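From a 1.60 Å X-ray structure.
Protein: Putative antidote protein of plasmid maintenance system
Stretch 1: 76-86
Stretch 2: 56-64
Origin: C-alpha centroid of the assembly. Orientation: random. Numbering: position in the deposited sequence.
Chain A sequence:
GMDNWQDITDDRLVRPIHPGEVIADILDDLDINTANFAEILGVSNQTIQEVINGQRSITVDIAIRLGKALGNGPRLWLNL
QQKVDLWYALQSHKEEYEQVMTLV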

ATOM      1  N   LEU A  76       2.999 -11.231  -1.559  1.00 10.33           N
ATOM      2  CA  LEU A  76       2.285 -10.456  -2.618  1.00  9.03           C
ATOM      3  C   LEU A  76       2.185  -8.974  -2.189  1.00  7.16           C
ATOM      4  O   LEU A  76       2.552  -8.014  -2.875  1.00  9.53           O
ATOM      5  CB  LEU A  76       0.903 -11.024  -2.866  1.00 10.22           C
ATOM      6  CG  LEU A  76       0.089 -10.352  -3.947  1.00 10.49           C
ATOM      7  CD1 LEU A  76      -0.906 -11.432  -4.512  1.00 15.48           C
ATOM      8  CD2 LEU A  76      -0.660  -9.108  -3.415  1.00 14.31           C
ATOM      9  N   TRP A  77       1.831  -8.825  -0.935  1.00  7.56           N
ATOM     10  CA  TRP A  77       1.553  -7.511  -0.330  1.00  6.44           C
ATOM     11  C   TRP A  77       2.852  -6.701  -0.090  1.00  6.92           C
ATOM     12  O   TRP A  77       2.880  -5.483  -0.299  1.00  8.67           O
ATOM     13  CB  TRP A  77       0.736  -7.678   0.973  1.00  7.90           C
ATOM     14  CG  TRP A  77      -0.573  -8.238   0.637  1.00  6.48           C
ATOM     15  CD1 TRP A  77      -1.000  -9.552   0.765  1.00  7.39           C
ATOM     16  CD2 TRP A  77      -1.644  -7.551  -0.048  1.00  8.18           C
ATOM     17  NE1 TRP A  77      -2.262  -9.700   0.258  1.00  9.43           N
ATOM     18  CE2 TRP A  77      -2.689  -8.501  -0.250  1.00 11.01           C
ATOM     19  CE3 TRP A  77      -1.814  -6.247  -0.504  1.00 10.83           C
ATOM     20  CZ2 TRP A  77      -3.857  -8.161  -0.891  1.00 13.27           C
ATOM     21  CZ3 TRP A  77      -2.977  -5.912  -1.095  1.00 12.50           C
ATOM     22  CH2 TRP A  77      -3.978  -6.863  -1.297  1.00 11.75           C
ATOM     23  N   LEU A  78       3.861  -7.402   0.455  1.00  7.32           N
ATOM     24  CA  LEU A  78       5.169  -6.797   0.680  1.00  6.31           C
ATOM     25  C   LEU A  78       5.796  -6.403  -0.652  1.00  7.42           C
ATOM     26  O   LEU A  78       6.424  -5.359  -0.739  1.00 10.39           O
ATOM     27  CB  LEU A  78       6.041  -7.721   1.495  1.00  9.55           C
ATOM     28  CG  LEU A  78       5.554  -7.927   2.947  1.00  9.73           C
ATOM     29  CD1 LEU A  78       6.359  -9.109   3.558  1.00 12.98           C
ATOM     30  CD2 LEU A  78       5.720  -6.658   3.794  1.00 10.67           C
ATOM     31  N   ASN A  79       5.584  -7.234  -1.666  1.00  7.38           N
ATOM     32  CA  ASN A  79       6.154  -6.944  -3.018  1.00 10.15           C
ATOM     33  C   ASN A  79       5.514  -5.688  -3.560  1.00 11.89           C
ATOM     34  O   ASN A  79       6.190  -4.811  -4.106  1.00 10.14           O
ATOM     35  CB  ASN A  79       6.004  -8.121  -3.950  1.00 12.72           C
ATOM     36  CG  ASN A  79       6.975  -9.278  -3.620  1.00 12.75           C
ATOM     37  OD1 ASN A  79       7.953  -9.092  -2.892  1.00 21.06           O
ATOM     38  ND2 ASN A  79       6.705 -10.487  -4.175  1.00 20.17           N
ATOM     39  N   LEU A  80       4.203  -5.587  -3.429  1.00 10.31           N
ATOM     40  CA  LEU A  80       3.463  -4.360  -3.816  1.00  9.79           C
ATOM     41  C   LEU A  80       4.062  -3.117  -3.146  1.00 11.96           C
ATOM     42  O   LEU A  80       4.396  -2.141  -3.795  1.00 11.59           O
ATOM     43  CB  LEU A  80       1.950  -4.430  -3.578  1.00 10.29           C
ATOM     44  CG  LEU A  80       1.195  -5.344  -4.476  1.00  9.57           C
ATOM     45  CD1 LEU A  80      -0.228  -5.459  -3.949  1.00 12.93           C
ATOM     46  CD2 LEU A  80       1.209  -4.831  -5.955  1.00 11.47           C
ATOM     47  N   GLN A  81       4.277  -3.207  -1.857  1.00  9.09           N
ATOM     48  CA  GLN A  81       4.757  -2.091  -1.087  1.00  9.64           C
ATOM     49  C   GLN A  81       6.212  -1.782  -1.496  1.00 10.05           C
ATOM     50  O   GLN A  81       6.559  -0.621  -1.601  1.00 12.22           O
ATOM     51  CB  GLN A  81       4.687  -2.367   0.424  1.00 11.13           C
ATOM     52  CG  GLN A  81       5.097  -1.157   1.220  1.00  9.82           C
ATOM     53  CD  GLN A  81       4.115  -0.030   1.067  1.00 12.83           C
ATOM     54  OE1 GLN A  81       2.916  -0.173   1.341  1.00 11.49           O
ATOM     55  NE2 GLN A  81       4.603   1.122   0.598  1.00 14.57           N
ATOM     56  N   GLN A  82       7.058  -2.802  -1.670  1.00 10.63           N
ATOM     57  CA  GLN A  82       8.459  -2.561  -2.019  1.00 12.65           C
ATOM     58  C   GLN A  82       8.545  -1.826  -3.330  1.00 14.40           C
ATOM     59  O   GLN A  82       9.358  -0.906  -3.487  1.00 14.22           O
ATOM     60  CB  GLN A  82       9.218  -3.869  -2.103  1.00 13.05           C
ATOM     61  CG  GLN A  82      10.720  -3.719  -2.407  1.00 21.10           C
ATOM     62  N   LYS A  83       7.682  -2.194  -4.258  1.00 13.08           N
ATOM     63  CA  LYS A  83       7.697  -1.548  -5.612  1.00 14.40           C
ATOM     64  C   LYS A  83       7.335  -0.094  -5.523  1.00 14.86           C
ATOM     65  O   LYS A  83       7.936   0.770  -6.195  1.00 14.73           O
ATOM     66  CB  LYS A  83       6.769  -2.266  -6.593  1.00 13.81           C
ATOM     67  CG  LYS A  83       7.413  -3.505  -7.109  1.00 19.76           C
ATOM     68  CD  LYS A  83       6.475  -4.279  -7.986  1.00 20.76           C
ATOM     69  CE  LYS A  83       7.199  -5.361  -8.738  1.00 33.89           C
ATOM     70  NZ  LYS A  83       8.344  -4.773  -9.490  1.00 40.88           N
ATOM     71  N   VAL A  84       6.369   0.204  -4.681  1.00 12.97           N
ATOM     72  CA  VAL A  84       5.993   1.585  -4.384  1.00 14.18           C
ATOM     73  C   VAL A  84       7.145   2.366  -3.757  1.00 13.68           C
ATOM     74  O   VAL A  84       7.441   3.518  -4.149  1.00 15.08           O
ATOM     75  CB  VAL A  84       4.753   1.670  -3.442  1.00 17.69           C
ATOM     76  CG1 VAL A  84       4.525   3.121  -2.953  1.00 20.40           C
ATOM     77  CG2 VAL A  84       3.553   1.174  -4.205  1.00 17.27           C
ATOM     78  N   ASP A  85       7.769   1.754  -2.777  1.00 12.97           N
ATOM     79  CA  ASP A  85       8.848   2.397  -2.008  1.00 13.79           C
ATOM     80  C   ASP A  85       9.965   2.768  -2.964  1.00 17.09           C
ATOM     81  O   ASP A  85      10.529   3.882  -2.885  1.00 17.29           O
ATOM     82  CB  ASP A  85       9.377   1.512  -0.885  1.00 14.67           C
ATOM     83  CG  ASP A  85       8.356   1.259   0.185  1.00 17.06           C
ATOM     84  OD1 ASP A  85       7.377   2.008   0.217  1.00 14.37           O
ATOM     85  OD2 ASP A  85       8.594   0.346   0.983  1.00 17.82           O
ATOM     86  N   LEU A  86      10.292   1.824  -3.837  1.00 13.69           N
ATOM     87  CA  LEU A  86      11.398   2.057  -4.770  1.00 16.32           C
ATOM     88  C   LEU A  86      11.029   3.160  -5.748  1.00 18.10           C
ATOM     89  O   LEU A  86      11.853   4.044  -6.057  1.00 17.28           O
ATOM     90  CB  LEU A  86      11.781   0.780  -5.493  1.00 15.39           C
ATOM     91  CG  LEU A  86      12.902   0.886  -6.525  1.00 20.86           C
ATOM     92  CD1 LEU A  86      14.188   1.374  -5.874  1.00 23.43           C
ATOM     93  CD2 LEU A  86      13.080  -0.478  -7.169  1.00 21.98           C
TER
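Stretch 2 56-64: RSITVDIAI

Stretch 2 lies on stretch 1 as a loop leading into a helix, held by one buried side-chain-to-backbone hydrogen bond and by a small apolar patch, with 379 Å² of surface buried between them when both sides are summed.

Stretch 1 is helical throughout, as the backbone bonds from each N to the O four residues earlier attest, from Leu80 N to Leu76 O (3.0 Å) through Leu86 N to Gln82 O (2.9 Å). Stretch 2 changes character along its length. Residues Arg56 to Thr59 are extended, with phi/psi of -137/137° at Arg56, -80/154° at Ser57, -66/123° at Ile58 and -91/169° at Thr59; from Val60 (-59/-43°) the angles are helical and remain so to Ile64. Thr59 is the N-cap: with chi1 at 58° (p), its OG1 accepts from Ile62 N at 3.0 Å and 163°, while its carbonyl O receives Ala63 N at 2.9 Å.

The two helices run in broadly opposing directions, their N-to-C vectors 137° apart and their axes 9.1 Å apart at closest approach. The register agrees: Gln81 CA lies 6.2 Å from Ile58 CA, and Trp77 CA lies 5.6 Å from Ala63 CA, so moving forward along stretch 2 means moving back by one helical turn along stretch 1.

At the loop end, Gln81 points its CA-to-CB bond toward stretch 2 and, with chi1 -176° (t), chi2 67° (p) and chi3 57°, brings OE1 to 2.8 Å from Ile58 N. The N-H...acceptor angle of 169° makes this a nearly linear hydrogen bond, satisfying an amide in the extended segment before the helix. The other end of the carboxamide is fixed within stretch 1, where Gln81 NE2 donates to Asp85 OD1 at 2.9 Å and 159°. Together the two bonds define the orientation of the amide group. Ser57 OG comes within 3.5 Å of Gln81 NE2, but the angle is too poor for a hydrogen bond. A water instead connects Ser57 to Asp85: it donates to Asp85 OD2 at 2.7 Å and has a weak bond of 3.5 Å to Ser57 OG.

The apolar patch centres on Ile58, Ala63, Trp77 and Leu78. Ala63 directs its methyl toward stretch 1, where CB lies 3.6 Å from Leu78 CG and 4.0 Å from Trp77 CB; the short side chain accompanies the close backbone approach at this point. Ile58, also directed toward the helix, places CG2 4.2 Å from Leu78 CD2 and 4.4 Å from Trp77 CB. Leu78 leaves its helix sideways, yet chi1 -67° (m) and chi2 168° (t) bring its end nearer, so that CD2 reaches Val60 CA at 4.1 Å and Val60 CG2 at 4.3 Å. Trp77 behaves differently: its CA-to-CB bond points toward stretch 2, but the end of its side chain leads away, and NE1 is hydrogen-bonded elsewhere in the structure.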

ATOM      1  N   ARG A  56      -0.205   5.298   4.617  1.00 14.10           N
ATOM      2  CA  ARG A  56       0.458   4.376   5.487  1.00 15.52           C
ATOM      3  C   ARG A  56       0.946   3.203   4.644  1.00 14.65           C
ATOM      4  O   ARG A  56       0.232   2.693   3.787  1.00 16.46           O
ATOM      5  CB  ARG A  56      -0.537   3.880   6.563  1.00 15.94           C
ATOM      6  CG  ARG A  56      -0.042   2.815   7.470  1.00 20.71           C
ATOM      7  CD  ARG A  56      -1.079   2.450   8.520  1.00 21.19           C
ATOM      8  NE  ARG A  56      -1.355   3.574   9.412  1.00 23.78           N
ATOM      9  CZ  ARG A  56      -0.519   3.996  10.366  1.00 32.64           C
ATOM     10  NH1 ARG A  56       0.646   3.384  10.567  1.00 30.29           N
ATOM     11  NH2 ARG A  56      -0.844   5.037  11.129  1.00 34.98           N
ATOM     12  N   SER A  57       2.165   2.788   4.916  1.00 12.46           N
ATOM     13  CA  SER A  57       2.726   1.616   4.245  1.00 10.57           C
ATOM     14  C   SER A  57       2.243   0.328   4.872  1.00 11.44           C
ATOM     15  O   SER A  57       1.997   0.253   6.095  1.00 14.29           O
ATOM     16  CB  SER A  57       4.255   1.614   4.331  1.00 16.39           C
ATOM     17  OG  SER A  57       4.734   2.736   3.646  1.00 21.84           O
ATOM     18  N   ILE A  58       2.242  -0.706   4.043  1.00 10.46           N
ATOM     19  CA  ILE A  58       2.055  -2.089   4.543  1.00 12.16           C
ATOM     20  C   ILE A  58       3.251  -2.471   5.413  1.00 12.85           C
ATOM     21  O   ILE A  58       4.397  -2.457   4.950  1.00 15.53           O
ATOM     22  CB  ILE A  58       2.043  -3.120   3.338  1.00 12.39           C
ATOM     23  CG1 ILE A  58       0.875  -2.868   2.365  1.00 18.59           C
ATOM     24  CG2 ILE A  58       2.056  -4.566   3.840  1.00 15.27           C
ATOM     25  CD1 ILE A  58      -0.401  -3.049   2.944  1.00 15.69           C
ATOM     26  N   THR A  59       2.981  -2.843   6.654  1.00  8.72           N
ATOM     27  CA  THR A  59       3.995  -3.423   7.489  1.00  7.36           C
ATOM     28  C   THR A  59       3.995  -4.968   7.334  1.00  6.66           C
ATOM     29  O   THR A  59       3.082  -5.555   6.761  1.00  5.92           O
ATOM     30  CB  THR A  59       3.672  -3.136   8.967  1.00  6.85           C
ATOM     31  OG1 THR A  59       2.382  -3.666   9.246  1.00  7.83           O
ATOM     32  CG2 THR A  59       3.747  -1.613   9.284  1.00 11.97           C
ATOM     33  N   VAL A  60       5.017  -5.650   7.871  1.00  7.86           N
ATOM     34  CA  VAL A  60       5.013  -7.102   7.821  1.00  6.87           C
ATOM     35  C   VAL A  60       3.778  -7.627   8.516  1.00  8.09           C
ATOM     36  O   VAL A  60       3.070  -8.502   8.027  1.00  7.15           O
ATOM     37  CB  VAL A  60       6.277  -7.742   8.416  1.00  8.26           C
ATOM     38  CG1 VAL A  60       6.201  -9.274   8.419  1.00 11.31           C
ATOM     39  CG2 VAL A  60       7.526  -7.167   7.638  1.00 10.13           C
ATOM     40  N   ASP A  61       3.461  -7.038   9.671  1.00  7.19           N
ATOM     41  CA  ASP A  61       2.236  -7.430  10.416  1.00  8.27           C
ATOM     42  C   ASP A  61       0.955  -7.333   9.535  1.00  6.82           C
ATOM     43  O   ASP A  61       0.117  -8.253   9.470  1.00  7.05           O
ATOM     44  CB  ASP A  61       2.089  -6.586  11.728  1.00  8.92           C
ATOM     45  CG  ASP A  61       0.731  -6.779  12.387  1.00  7.13           C
ATOM     46  OD1 ASP A  61      -0.199  -6.054  12.028  1.00 10.12           O
ATOM     47  OD2 ASP A  61       0.665  -7.661  13.294  1.00 10.42           O
ATOM     48  N   ILE A  62       0.791  -6.199   8.841  1.00  8.20           N
ATOM     49  CA  ILE A  62      -0.381  -6.016   7.965  1.00  7.28           C
ATOM     50  C   ILE A  62      -0.369  -6.986   6.808  1.00  6.41           C
ATOM     51  O   ILE A  62      -1.418  -7.598   6.482  1.00  7.34           O
ATOM     52  CB  ILE A  62      -0.518  -4.579   7.465  1.00 10.78           C
ATOM     53  CG1 ILE A  62      -0.871  -3.671   8.645  1.00 10.10           C
ATOM     54  CG2 ILE A  62      -1.563  -4.512   6.334  1.00  8.19           C
ATOM     55  CD1 ILE A  62      -0.683  -2.140   8.296  1.00 12.48           C
ATOM     56  N   ALA A  63       0.809  -7.226   6.250  1.00  3.84           N
ATOM     57  CA  ALA A  63       0.962  -8.227   5.142  1.00  6.37           C
ATOM     58  C   ALA A  63       0.584  -9.628   5.600  1.00  6.84           C
ATOM     59  O   ALA A  63      -0.144 -10.328   4.898  1.00  6.50           O
ATOM     60  CB  ALA A  63       2.354  -8.196   4.553  1.00  7.34           C
ATOM     61  N   ILE A  64       0.974  -9.995   6.812  1.00  5.40           N
ATOM     62  CA  ILE A  64       0.605 -11.295   7.374  1.00  6.87           C
ATOM     63  C   ILE A  64      -0.875 -11.436   7.536  1.00  5.35           C
ATOM     64  O   ILE A  64      -1.518 -12.409   7.186  1.00  7.06           O
ATOM     65  CB  ILE A  64       1.366 -11.595   8.675  1.00  6.72           C
ATOM     66  CG1 ILE A  64       2.831 -11.783   8.403  1.00  9.13           C
ATOM     67  CG2 ILE A  64       0.669 -12.804   9.409  1.00  9.29           C
ATOM     68  CD1 ILE A  64       3.144 -13.175   7.873  1.00 13.20           C
TER
HETATM   69  O   HOH W   1       7.516   0.700   3.440  1.00 34.99           O